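Local coordinates for protein GAF (Saccharomyces cerevisiae, PDB 1F5M) that reduces the R-enantiomer of free methionine sulfoxide to methionine at the expense of thioredoxin, is built on a GAF domain and helps protect yeast against oxidative stress, at the interface of chains A and B. Residues are numbered along the deposited sequence; one frame, centred on the assembly and turned at random. Chains: chain A/B, GAF.

Contact 1: the interface of chains A and B. Residues chain A 89-90; chain B 9, 12-13, 35, 48, 52.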
ATOM      1  N   VAL A  89       4.946  -6.345  -5.748  1.00 20.34           N
ATOM      2  CA  VAL A  89       5.791  -6.690  -4.588  1.00 18.13           C
ATOM      3  C   VAL A  89       7.189  -6.087  -4.806  1.00 18.60           C
ATOM      4  O   VAL A  89       7.723  -6.115  -5.908  1.00 20.99           O
ATOM      5  CB  VAL A  89       5.792  -8.230  -4.426  1.00 18.92           C
ATOM      6  CG1 VAL A  89       6.890  -8.720  -3.458  1.00 17.40           C
ATOM      7  CG2 VAL A  89       4.395  -8.629  -3.887  1.00 14.96           C
ATOM      8  N   ALA A  90       7.731  -5.527  -3.730  1.00 19.56           N
ATOM      9  CA  ALA A  90       8.978  -4.797  -3.726  1.00 20.44           C
ATOM     10  C   ALA A  90       9.982  -5.291  -2.704  1.00 21.54           C
ATOM     11  O   ALA A  90       9.640  -6.035  -1.797  1.00 20.61           O
ATOM     12  CB  ALA A  90       8.655  -3.305  -3.456  1.00 20.55           C
TER
ATOM     13  N   HIS B   9      11.561  -9.070  -7.240  1.00 23.97           N
ATOM     14  CA  HIS B   9      10.480  -9.127  -6.256  1.00 23.05           C
ATOM     15  C   HIS B   9       9.111  -9.088  -6.910  1.00 23.13           C
ATOM     16  O   HIS B   9       8.196  -9.825  -6.522  1.00 22.82           O
ATOM     17  CB  HIS B   9      10.591  -7.965  -5.240  1.00 22.18           C
ATOM     18  CG  HIS B   9      11.617  -8.192  -4.183  1.00 22.29           C
ATOM     19  ND1 HIS B   9      12.969  -8.150  -4.437  1.00 24.62           N
ATOM     20  CD2 HIS B   9      11.493  -8.520  -2.879  1.00 25.47           C
ATOM     21  CE1 HIS B   9      13.633  -8.445  -3.338  1.00 23.78           C
ATOM     22  NE2 HIS B   9      12.761  -8.672  -2.376  1.00 24.48           N
ATOM     23  N   HIS B  12       6.525 -12.194  -7.974  1.00 22.95           N
ATOM     24  CA  HIS B  12       5.587 -12.950  -7.173  1.00 23.74           C
ATOM     25  C   HIS B  12       4.175 -12.687  -7.640  1.00 24.61           C
ATOM     26  O   HIS B  12       3.229 -13.420  -7.315  1.00 24.42           O
ATOM     27  CB  HIS B  12       5.696 -12.523  -5.720  1.00 22.36           C
ATOM     28  CG  HIS B  12       6.906 -13.061  -5.045  1.00 24.50           C
ATOM     29  ND1 HIS B  12       6.990 -14.362  -4.595  1.00 23.93           N
ATOM     30  CD2 HIS B  12       8.099 -12.486  -4.774  1.00 23.92           C
ATOM     31  CE1 HIS B  12       8.179 -14.560  -4.067  1.00 24.91           C
ATOM     32  NE2 HIS B  12       8.871 -13.437  -4.164  1.00 25.60           N
ATOM     33  N   VAL B  13       4.028 -11.626  -8.414  1.00 25.16           N
ATOM     34  CA  VAL B  13       2.723 -11.212  -8.876  1.00 24.63           C
ATOM     35  C   VAL B  13       2.630 -11.351 -10.403  1.00 25.28           C
ATOM     36  O   VAL B  13       1.673 -10.903 -11.036  1.00 24.45           O
ATOM     37  CB  VAL B  13       2.512  -9.750  -8.332  1.00 27.19           C
ATOM     38  CG1 VAL B  13       1.914  -8.867  -9.345  1.00 30.73           C
ATOM     39  CG2 VAL B  13       1.730  -9.799  -7.022  1.00 25.53           C
ATOM     40  N   LEU B  35       8.495 -13.971   1.252  1.00 27.52           N
ATOM     41  CA  LEU B  35       8.698 -12.526   1.314  1.00 26.60           C
ATOM     42  C   LEU B  35       8.790 -11.994   2.724  1.00 26.29           C
ATOM     43  O   LEU B  35       9.454 -10.965   2.958  1.00 25.44           O
ATOM     44  CB  LEU B  35       7.565 -11.800   0.577  1.00 23.33           C
ATOM     45  CG  LEU B  35       7.608 -11.969  -0.945  1.00 23.07           C
ATOM     46  CD1 LEU B  35       6.291 -11.564  -1.560  1.00 22.41           C
ATOM     47  CD2 LEU B  35       8.765 -11.134  -1.508  1.00 20.24           C
ATOM     48  N   ASN B  48       3.596  -5.822   1.170  1.00 15.57           N
ATOM     49  CA  ASN B  48       3.759  -6.796   0.089  1.00 16.72           C
ATOM     50  C   ASN B  48       2.541  -7.719   0.078  1.00 16.93           C
ATOM     51  O   ASN B  48       2.043  -8.103  -0.986  1.00 15.36           O
ATOM     52  CB  ASN B  48       5.032  -7.611   0.264  1.00 15.53           C
ATOM     53  CG  ASN B  48       6.230  -6.919  -0.394  1.00 16.41           C
ATOM     54  OD1 ASN B  48       6.048  -6.167  -1.329  1.00 16.09           O
ATOM     55  ND2 ASN B  48       7.420  -7.185   0.072  1.00 16.59           N
ATOM     56  N   LEU B  52       0.069  -8.899  -3.118  1.00 17.04           N
ATOM     57  CA  LEU B  52      -0.131 -10.317  -3.441  1.00 17.88           C
ATOM     58  C   LEU B  52      -1.650 -10.544  -3.604  1.00 18.43           C
ATOM     59  O   LEU B  52      -2.116 -11.051  -4.649  1.00 19.84           O
ATOM     60  CB  LEU B  52       0.410 -11.217  -2.289  1.00 18.90           C
ATOM     61  CG  LEU B  52       1.940 -11.402  -2.246  1.00 16.53           C
ATOM     62  CD1 LEU B  52       2.392 -12.297  -1.055  1.00 18.51           C
ATOM     63  CD2 LEU B  52       2.371 -12.043  -3.593  1.00 18.16           C
TER
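A:Val89 of one GAF domain presses its two methyl groups into the helices of the second, while the next residue, A:Ala90, is gripped through its backbone. The packing is tight on the CG1 side. This methyl lies anti to the backbone N (chi1 167°), which turns it toward B:Leu35 of helix 21-36; the two side chains meet tip to tip, with CG1 3.5 Å from CD1 of B:Leu35, closer than usual for carbons. CG1 is also 3.6 Å from CG of B:Asn48, whose side chain crosses that of A:Val89 at about a right angle. The B:Asn48 amide uses both ends to hold the A:Ala90 backbone. Its OD1 accepts from A:Ala90 N at 3.0 Å, the donor tilted 23° from the carbonyl plane. Its ND2 gives to A:Ala90 O at 3.1 Å, which lies close to the amide plane, and the pair of bonds fixes the rotation of the amide. On the A:Ala90 side, the imidazole CD2 of B:His9 comes to 3.3 Å from A:Ala90 O. The CG2 side is looser: this methyl reaches CD2 of B:Leu52 at 4.0 Å, and CG2 of B:Val13 is farther still. B:His12 comes only to the fringe of the valine, with B:Leu35 CD1 over the rim of one ring face.

Contact 2: the interface of chains A and B. Residues chain A 85, 87-89; chain B 47-48, 51, 86.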
ATOM      1  N   PHE A  85       2.696   1.104  -0.375  1.00 19.60           N
ATOM      2  CA  PHE A  85       2.898   1.357  -1.811  1.00 19.68           C
ATOM      3  C   PHE A  85       1.780   0.855  -2.670  1.00 16.94           C
ATOM      4  O   PHE A  85       0.971   0.031  -2.234  1.00 19.65           O
ATOM      5  CB  PHE A  85       4.233   0.699  -2.287  1.00 18.91           C
ATOM      6  CG  PHE A  85       4.181  -0.839  -2.340  1.00 17.16           C
ATOM      7  CD1 PHE A  85       3.679  -1.498  -3.465  1.00 17.18           C
ATOM      8  CD2 PHE A  85       4.606  -1.595  -1.263  1.00 18.29           C
ATOM      9  CE1 PHE A  85       3.605  -2.899  -3.513  1.00 14.75           C
ATOM     10  CE2 PHE A  85       4.536  -2.974  -1.288  1.00 18.12           C
ATOM     11  CZ  PHE A  85       4.029  -3.636  -2.432  1.00 18.86           C
ATOM     12  N   GLY A  87       1.311  -0.946  -6.366  1.00 15.72           N
ATOM     13  CA  GLY A  87       2.172  -1.557  -7.366  1.00 20.95           C
ATOM     14  C   GLY A  87       2.476  -3.020  -7.101  1.00 20.76           C
ATOM     15  O   GLY A  87       1.691  -3.684  -6.415  1.00 18.85           O
ATOM     16  N   LYS A  88       3.574  -3.541  -7.667  1.00 20.63           N
ATOM     17  CA  LYS A  88       3.916  -4.959  -7.460  1.00 19.67           C
ATOM     18  C   LYS A  88       4.829  -5.113  -6.248  1.00 19.79           C
ATOM     19  O   LYS A  88       5.412  -4.140  -5.789  1.00 19.89           O
ATOM     20  CB  LYS A  88       4.572  -5.584  -8.712  1.00 15.81           C
ATOM     21  CG  LYS A  88       3.695  -5.486  -9.965  1.00 14.51           C
ATOM     22  CD  LYS A  88       4.289  -6.231 -11.162  1.00 16.66           C
ATOM     23  CE  LYS A  88       3.407  -6.025 -12.397  1.00 20.78           C
ATOM     24  NZ  LYS A  88       3.979  -6.777 -13.549  1.00 19.58           N
ATOM     25  N   VAL A  89       4.946  -6.345  -5.748  1.00 20.34           N
ATOM     26  CA  VAL A  89       5.791  -6.690  -4.588  1.00 18.13           C
ATOM     27  C   VAL A  89       7.189  -6.087  -4.806  1.00 18.60           C
ATOM     28  O   VAL A  89       7.723  -6.115  -5.908  1.00 20.99           O
ATOM     29  CB  VAL A  89       5.792  -8.230  -4.426  1.00 18.92           C
ATOM     30  CG1 VAL A  89       6.890  -8.720  -3.458  1.00 17.40           C
ATOM     31  CG2 VAL A  89       4.395  -8.629  -3.887  1.00 14.96           C
TER
ATOM     32  N   SER B  47       2.507  -4.622   3.500  1.00 19.04           N
ATOM     33  CA  SER B  47       2.485  -3.914   2.238  1.00 17.90           C
ATOM     34  C   SER B  47       2.647  -4.887   1.087  1.00 16.75           C
ATOM     35  O   SER B  47       1.961  -4.757   0.103  1.00 16.58           O
ATOM     36  CB  SER B  47       3.605  -2.870   2.191  1.00 17.59           C
ATOM     37  OG  SER B  47       3.309  -1.843   3.124  1.00 22.11           O
ATOM     38  N   ASN B  48       3.596  -5.822   1.170  1.00 15.57           N
ATOM     39  CA  ASN B  48       3.759  -6.796   0.089  1.00 16.72           C
ATOM     40  C   ASN B  48       2.541  -7.719   0.078  1.00 16.93           C
ATOM     41  O   ASN B  48       2.043  -8.103  -0.986  1.00 15.36           O
ATOM     42  CB  ASN B  48       5.032  -7.611   0.264  1.00 15.53           C
ATOM     43  CG  ASN B  48       6.230  -6.919  -0.394  1.00 16.41           C
ATOM     44  OD1 ASN B  48       6.048  -6.167  -1.329  1.00 16.09           O
ATOM     45  ND2 ASN B  48       7.420  -7.185   0.072  1.00 16.59           N
ATOM     46  N   SER B  51      -0.210  -6.312  -1.997  1.00 18.93           N
ATOM     47  CA  SER B  51       0.027  -6.456  -3.428  1.00 20.41           C
ATOM     48  C   SER B  51      -0.254  -7.906  -3.936  1.00 18.95           C
ATOM     49  O   SER B  51      -0.753  -8.116  -5.044  1.00 17.66           O
ATOM     50  CB  SER B  51       1.473  -6.072  -3.708  1.00 21.28           C
ATOM     51  OG  SER B  51       1.737  -6.183  -5.061  1.00 19.64           O
ATOM     52  N   GLN B  86      -3.882  -1.813  -1.510  1.00 18.98           N
ATOM     53  CA  GLN B  86      -3.845  -1.539  -2.958  1.00 18.86           C
ATOM     54  C   GLN B  86      -5.264  -1.058  -3.271  1.00 18.22           C
ATOM     55  O   GLN B  86      -6.274  -1.661  -2.850  1.00 21.56           O
ATOM     56  CB  GLN B  86      -3.543  -2.786  -3.819  1.00 18.27           C
ATOM     57  CG  GLN B  86      -2.282  -3.515  -3.486  1.00 20.07           C
ATOM     58  CD  GLN B  86      -1.031  -2.689  -3.791  1.00 20.04           C
ATOM     59  OE1 GLN B  86      -0.111  -2.647  -2.972  1.00 25.03           O
ATOM     60  NE2 GLN B  86      -0.983  -2.058  -4.953  1.00 19.83           N
TER
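The phenyl ring of A:Phe85 points its far end at residues 47-51 of helix 42-59 of chain B. CE2 packs 3.6 Å from CB of B:Ser47, and CZ lies 3.8 Å from CB of B:Ser51. The phenylalanine CG sits between its own backbone N and carbonyl carbon (chi1 71°), a crowded position that lifts the ring off the strand toward the partner. The same ring end meets oxygens: the B:Ser47 carbonyl and OD1 of B:Asn48, whose amide is turned 69° to the ring. CG2 of A:Val89 extends the apolar patch to CB of B:Ser51. Farther out, the B:Ser51 hydroxyl lies anti to its backbone N (chi1 -179°), which aims OG at A:Gly87 O; it donates there at 2.8 Å, in the carbonyl plane on a lone pair. At the rim the bent chain of B:Gln86 sets its amide beside the A:Phe85 to A:Gly87 backbone. As modelled, OE1 is 3.0 Å from A:Phe85 O, a clash of acceptors, and NE2 is 2.9 Å from A:Gly87 N. Exchanging the amide O and N would probably allow two hydrogen bonds, so the modelled orientation is doubtful. The site joins the end of strand 79-85 and the residues just after it in chain A to helix 42-59 of chain B.

Contact 3: the interface of chains A and B. Residues chain A 47-48, 51, 86; chain B 82, 85, 87, 89.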
ATOM      1  N   SER A  47      -0.166   5.336   3.425  1.00 21.83           N
ATOM      2  CA  SER A  47      -0.942   4.410   2.651  1.00 19.44           C
ATOM      3  C   SER A  47      -1.851   5.202   1.746  1.00 19.04           C
ATOM      4  O   SER A  47      -1.911   4.920   0.557  1.00 17.81           O
ATOM      5  CB  SER A  47      -1.776   3.498   3.551  1.00 16.93           C
ATOM      6  OG  SER A  47      -0.939   2.565   4.243  1.00 22.33           O
ATOM      7  N   ASN A  48      -2.572   6.179   2.294  1.00 16.59           N
ATOM      8  CA  ASN A  48      -3.472   6.997   1.454  1.00 16.27           C
ATOM      9  C   ASN A  48      -2.623   7.839   0.499  1.00 16.38           C
ATOM     10  O   ASN A  48      -2.984   8.058  -0.683  1.00 17.78           O
ATOM     11  CB  ASN A  48      -4.402   7.870   2.352  1.00 16.95           C
ATOM     12  CG  ASN A  48      -5.734   7.145   2.667  1.00 18.14           C
ATOM     13  OD1 ASN A  48      -6.123   6.242   1.928  1.00 18.61           O
ATOM     14  ND2 ASN A  48      -6.436   7.559   3.720  1.00 17.58           N
ATOM     15  N   SER A  51      -1.768   5.978  -2.797  1.00 21.62           N
ATOM     16  CA  SER A  51      -2.892   5.874  -3.675  1.00 20.09           C
ATOM     17  C   SER A  51      -3.062   7.189  -4.413  1.00 20.03           C
ATOM     18  O   SER A  51      -3.319   7.223  -5.634  1.00 18.93           O
ATOM     19  CB  SER A  51      -4.134   5.554  -2.845  1.00 18.38           C
ATOM     20  OG  SER A  51      -5.179   5.331  -3.726  1.00 19.00           O
ATOM     21  N   GLN A  86       1.683   1.394  -3.888  1.00 18.15           N
ATOM     22  CA  GLN A  86       0.709   0.909  -4.902  1.00 19.37           C
ATOM     23  C   GLN A  86       1.592   0.290  -5.985  1.00 20.12           C
ATOM     24  O   GLN A  86       2.563   0.927  -6.460  1.00 18.92           O
ATOM     25  CB  GLN A  86      -0.112   2.037  -5.546  1.00 21.49           C
ATOM     26  CG  GLN A  86      -1.050   2.797  -4.620  1.00 21.32           C
ATOM     27  CD  GLN A  86      -2.056   1.918  -3.900  1.00 24.69           C
ATOM     28  OE1 GLN A  86      -2.154   1.984  -2.679  1.00 29.85           O
ATOM     29  NE2 GLN A  86      -2.807   1.106  -4.639  1.00 20.32           N
TER
ATOM     30  N   LEU B  82      -6.065   2.536   9.624  1.00 20.53           N
ATOM     31  CA  LEU B  82      -5.742   2.191   8.227  1.00 22.43           C
ATOM     32  C   LEU B  82      -4.268   1.777   8.071  1.00 22.53           C
ATOM     33  O   LEU B  82      -3.369   2.519   8.506  1.00 21.66           O
ATOM     34  CB  LEU B  82      -5.981   3.410   7.327  1.00 21.22           C
ATOM     35  CG  LEU B  82      -6.454   3.222   5.870  1.00 24.97           C
ATOM     36  CD1 LEU B  82      -5.923   4.348   5.014  1.00 21.92           C
ATOM     37  CD2 LEU B  82      -6.092   1.912   5.329  1.00 17.28           C
ATOM     38  N   PHE B  85      -2.453  -0.901   1.697  1.00 20.86           N
ATOM     39  CA  PHE B  85      -3.488  -1.393   0.817  1.00 21.09           C
ATOM     40  C   PHE B  85      -3.213  -1.086  -0.639  1.00 19.80           C
ATOM     41  O   PHE B  85      -2.387  -0.223  -0.965  1.00 20.94           O
ATOM     42  CB  PHE B  85      -4.846  -0.753   1.184  1.00 22.28           C
ATOM     43  CG  PHE B  85      -4.943   0.745   0.858  1.00 19.76           C
ATOM     44  CD1 PHE B  85      -5.314   1.179  -0.423  1.00 19.50           C
ATOM     45  CD2 PHE B  85      -4.615   1.697   1.824  1.00 20.41           C
ATOM     46  CE1 PHE B  85      -5.353   2.578  -0.742  1.00 18.34           C
ATOM     47  CE2 PHE B  85      -4.651   3.085   1.536  1.00 18.94           C
ATOM     48  CZ  PHE B  85      -5.023   3.526   0.243  1.00 19.17           C
ATOM     49  N   GLY B  87      -5.375   0.020  -4.024  1.00 20.87           N
ATOM     50  CA  GLY B  87      -6.710   0.528  -4.359  1.00 20.74           C
ATOM     51  C   GLY B  87      -6.852   2.036  -4.164  1.00 19.74           C
ATOM     52  O   GLY B  87      -5.853   2.753  -4.122  1.00 18.30           O
ATOM     53  N   VAL B  89      -7.984   5.641  -2.156  1.00 19.33           N
ATOM     54  CA  VAL B  89      -7.941   6.233  -0.806  1.00 19.05           C
ATOM     55  C   VAL B  89      -9.136   5.712   0.055  1.00 19.67           C
ATOM     56  O   VAL B  89     -10.257   5.559  -0.426  1.00 19.30           O
ATOM     57  CB  VAL B  89      -7.920   7.788  -0.965  1.00 22.85           C
ATOM     58  CG1 VAL B  89      -8.253   8.496   0.330  1.00 19.15           C
ATOM     59  CG2 VAL B  89      -6.480   8.210  -1.437  1.00 21.86           C
TER
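B:Phe85 hides 33 Å² against chain A, with A:Ser47 and B:Gly87 next at 18 Å² each, and the contact is built round these three. The site is the two-fold twin of that around A:Phe85, with the chains exchanged. The B:Phe85 ring brings its far end over the helix surface: CE2 is 3.5 Å from CB of A:Ser47. The A:Ser47 carbonyl O also approaches this end of the ring. Beside it, the A:Asn48 amide stands steeply to the ring, the planes 71° apart, and the ring meets its OD1 end. B:Leu82 CD1 lies over one face of that amide, 3.5 Å from ND2 of A:Asn48, and B:Val89 CG1 over the other. A:Asn48 is thus set among B:Leu82, B:Phe85 and B:Val89, which probably restrains its amide. A:Gln86, bent at its second torsion (chi2 -57°), lays its amide along the backbone of B:Phe85 and B:Gly87. Its NE2 is modelled facing B:Gly87 N, donor against donor, and its OE1 stands 2.8 Å from B:Phe85 O, acceptor against acceptor; the amide was probably built with O and N exchanged, and the reverse placement would probably allow two hydrogen bonds. B:Gly87 is held through its carbonyl. CB of A:Ser51 packs on the phenyl CZ and on CG2 of B:Val89 (3.8 Å), while OG of A:Ser51 donates to B:Gly87 O at 2.7 Å, in the carbonyl plane on a lone pair.

Contact 4: the interface of chains A and B. Residues chain A 9-10, 13, 51, 55; chain B 88-89, 125-126.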
ATOM      1  N   HIS A   9     -14.276   8.782   0.567  1.00 20.39           N
ATOM      2  CA  HIS A   9     -12.803   8.915   0.535  1.00 21.35           C
ATOM      3  C   HIS A   9     -12.227   8.652  -0.843  1.00 21.08           C
ATOM      4  O   HIS A   9     -11.323   9.372  -1.297  1.00 18.97           O
ATOM      5  CB  HIS A   9     -12.130   7.928   1.490  1.00 21.48           C
ATOM      6  CG  HIS A   9     -12.284   8.287   2.935  1.00 25.13           C
ATOM      7  ND1 HIS A   9     -13.506   8.269   3.578  1.00 25.87           N
ATOM      8  CD2 HIS A   9     -11.383   8.708   3.851  1.00 24.73           C
ATOM      9  CE1 HIS A   9     -13.346   8.663   4.831  1.00 22.35           C
ATOM     10  NE2 HIS A   9     -12.069   8.938   5.021  1.00 22.76           N
ATOM     11  N   ALA A  10     -12.719   7.594  -1.487  1.00 21.45           N
ATOM     12  CA  ALA A  10     -12.229   7.195  -2.816  1.00 23.58           C
ATOM     13  C   ALA A  10     -12.237   8.309  -3.871  1.00 24.05           C
ATOM     14  O   ALA A  10     -11.385   8.346  -4.763  1.00 24.10           O
ATOM     15  CB  ALA A  10     -13.032   6.005  -3.324  1.00 21.76           C
ATOM     16  N   VAL A  13      -9.413  10.393  -5.793  1.00 27.76           N
ATOM     17  CA  VAL A  13      -8.610   9.992  -6.935  1.00 29.60           C
ATOM     18  C   VAL A  13      -9.288  10.044  -8.279  1.00 32.08           C
ATOM     19  O   VAL A  13      -9.085   9.193  -9.112  1.00 34.03           O
ATOM     20  CB  VAL A  13      -7.914   8.600  -6.755  1.00 28.55           C
ATOM     21  CG1 VAL A  13      -6.900   8.685  -5.618  1.00 27.89           C
ATOM     22  CG2 VAL A  13      -8.954   7.475  -6.495  1.00 22.13           C
ATOM     23  N   SER A  51      -1.768   5.978  -2.797  1.00 21.62           N
ATOM     24  CA  SER A  51      -2.892   5.874  -3.675  1.00 20.09           C
ATOM     25  C   SER A  51      -3.062   7.189  -4.413  1.00 20.03           C
ATOM     26  O   SER A  51      -3.319   7.223  -5.634  1.00 18.93           O
ATOM     27  CB  SER A  51      -4.134   5.554  -2.845  1.00 18.38           C
ATOM     28  OG  SER A  51      -5.179   5.331  -3.726  1.00 19.00           O
ATOM     29  N   HIS A  55      -2.692   7.238  -8.510  1.00 23.82           N
ATOM     30  CA  HIS A  55      -3.759   7.641  -9.382  1.00 23.62           C
ATOM     31  C   HIS A  55      -3.474   8.923 -10.086  1.00 23.26           C
ATOM     32  O   HIS A  55      -3.826   9.076 -11.271  1.00 23.70           O
ATOM     33  CB  HIS A  55      -5.080   7.681  -8.624  1.00 25.01           C
ATOM     34  CG  HIS A  55      -5.594   6.317  -8.285  1.00 22.50           C
ATOM     35  ND1 HIS A  55      -5.256   5.663  -7.117  1.00 24.43           N
ATOM     36  CD2 HIS A  55      -6.401   5.475  -8.971  1.00 23.96           C
ATOM     37  CE1 HIS A  55      -5.846   4.479  -7.094  1.00 27.87           C
ATOM     38  NE2 HIS A  55      -6.549   4.341  -8.208  1.00 26.83           N
TER
ATOM     39  N   LYS B  88      -8.085   2.534  -4.053  1.00 19.42           N
ATOM     40  CA  LYS B  88      -8.282   3.959  -3.880  1.00 18.30           C
ATOM     41  C   LYS B  88      -8.251   4.352  -2.420  1.00 18.94           C
ATOM     42  O   LYS B  88      -8.421   3.502  -1.571  1.00 18.50           O
ATOM     43  CB  LYS B  88      -9.599   4.383  -4.513  1.00 17.48           C
ATOM     44  CG  LYS B  88      -9.622   4.107  -5.991  1.00 16.72           C
ATOM     45  CD  LYS B  88     -10.984   4.440  -6.531  1.00 21.78           C
ATOM     46  CE  LYS B  88     -10.970   4.383  -8.068  1.00 24.86           C
ATOM     47  NZ  LYS B  88     -12.347   4.613  -8.571  1.00 25.07           N
ATOM     48  N   VAL B  89      -7.984   5.641  -2.156  1.00 19.33           N
ATOM     49  CA  VAL B  89      -7.941   6.233  -0.806  1.00 19.05           C
ATOM     50  C   VAL B  89      -9.136   5.712   0.055  1.00 19.67           C
ATOM     51  O   VAL B  89     -10.257   5.559  -0.426  1.00 19.30           O
ATOM     52  CB  VAL B  89      -7.920   7.788  -0.965  1.00 22.85           C
ATOM     53  CG1 VAL B  89      -8.253   8.496   0.330  1.00 19.15           C
ATOM     54  CG2 VAL B  89      -6.480   8.210  -1.437  1.00 21.86           C
ATOM     55  N   CYS B 125     -15.850   3.354   2.093  1.00 23.63           N
ATOM     56  CA  CYS B 125     -14.670   4.214   1.820  1.00 22.65           C
ATOM     57  C   CYS B 125     -14.758   4.504   0.299  1.00 21.76           C
ATOM     58  O   CYS B 125     -14.404   5.582  -0.193  1.00 23.24           O
ATOM     59  CB  CYS B 125     -13.367   3.490   2.202  1.00 23.12           C
ATOM     60  SG  CYS B 125     -13.368   2.993   3.965  1.00 27.28           S
ATOM     61  N   ASP B 126     -15.246   3.528  -0.443  1.00 21.50           N
ATOM     62  CA  ASP B 126     -15.423   3.663  -1.897  1.00 21.10           C
ATOM     63  C   ASP B 126     -16.918   3.491  -2.142  1.00 22.75           C
ATOM     64  O   ASP B 126     -17.500   2.431  -1.835  1.00 20.05           O
ATOM     65  CB  ASP B 126     -14.626   2.584  -2.658  1.00 19.89           C
ATOM     66  CG  ASP B 126     -14.623   2.817  -4.202  1.00 24.53           C
ATOM     67  OD1 ASP B 126     -15.636   3.323  -4.759  1.00 18.65           O
ATOM     68  OD2 ASP B 126     -13.604   2.479  -4.868  1.00 23.01           O
TER
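CG2 of A:Val13 and the aliphatic chain of B:Lys88 form the apolar centre. The lysine runs extended beyond CG past this methyl, its CG tight against it at 3.5 Å and its CB, CD and CE all in contact. On its own chain the same methyl lies over the middle of the A:His55 ring, 4.0 Å above the plane, so methyl, imidazole and lysine chain all touch one another. A:His55 crosses the lysine at about a right angle, NE2 3.8 Å from CG. At its ring edge ND1 donates to A:Ser51 O at 2.9 Å, the acceptor in the ring plane, which helps set the ring's rotation and links successive turns of helix 42-59. NE2 and the lysine NZ are 5.8 Å apart; if the histidine were protonated the two charges would probably disfavour each other mildly. Next to it, the A:Ala10 methyl sits between B:Lys88 and B:Asp126, with CB 3.6 Å from CA of B:Asp126 and near its carboxylate. At the polar rim A:Ala10 N donates to B:Cys125 O at 2.9 Å, and CB of A:His9 borders the B:Val89 and B:Cys125 carbonyls. B:Cys125 is disulfide-bonded to B:Cys91 in this structure. The 3-10 helix 9-13 of one chain therefore packs against the loop that holds this disulfide in the other, cysteines that probably serve the redox chemistry of this reductase, and may help to position it.

The four contacts form one continuous band along the two-fold interface. Contact 1 and contact 2 have C-alpha centres about 7 Å apart and share A:Val89 and B:Asn48; contact 3 and contact 4 are equally close and share A:Ser51 and B:Val89. Contact 2 and contact 3 lie about 10 Å apart across the axis, contact 1 and contact 4 about 22 Å. Val89 of one chain and helix 42-59 of the other occur in all four; the end of strand 79-85 belongs to contacts 2 and 3, the 3-10 helix 9-13 to contacts 1 and 4. The interlocking two-fold pairing is consistent with a dimer, though the structure alone does not show one in solution.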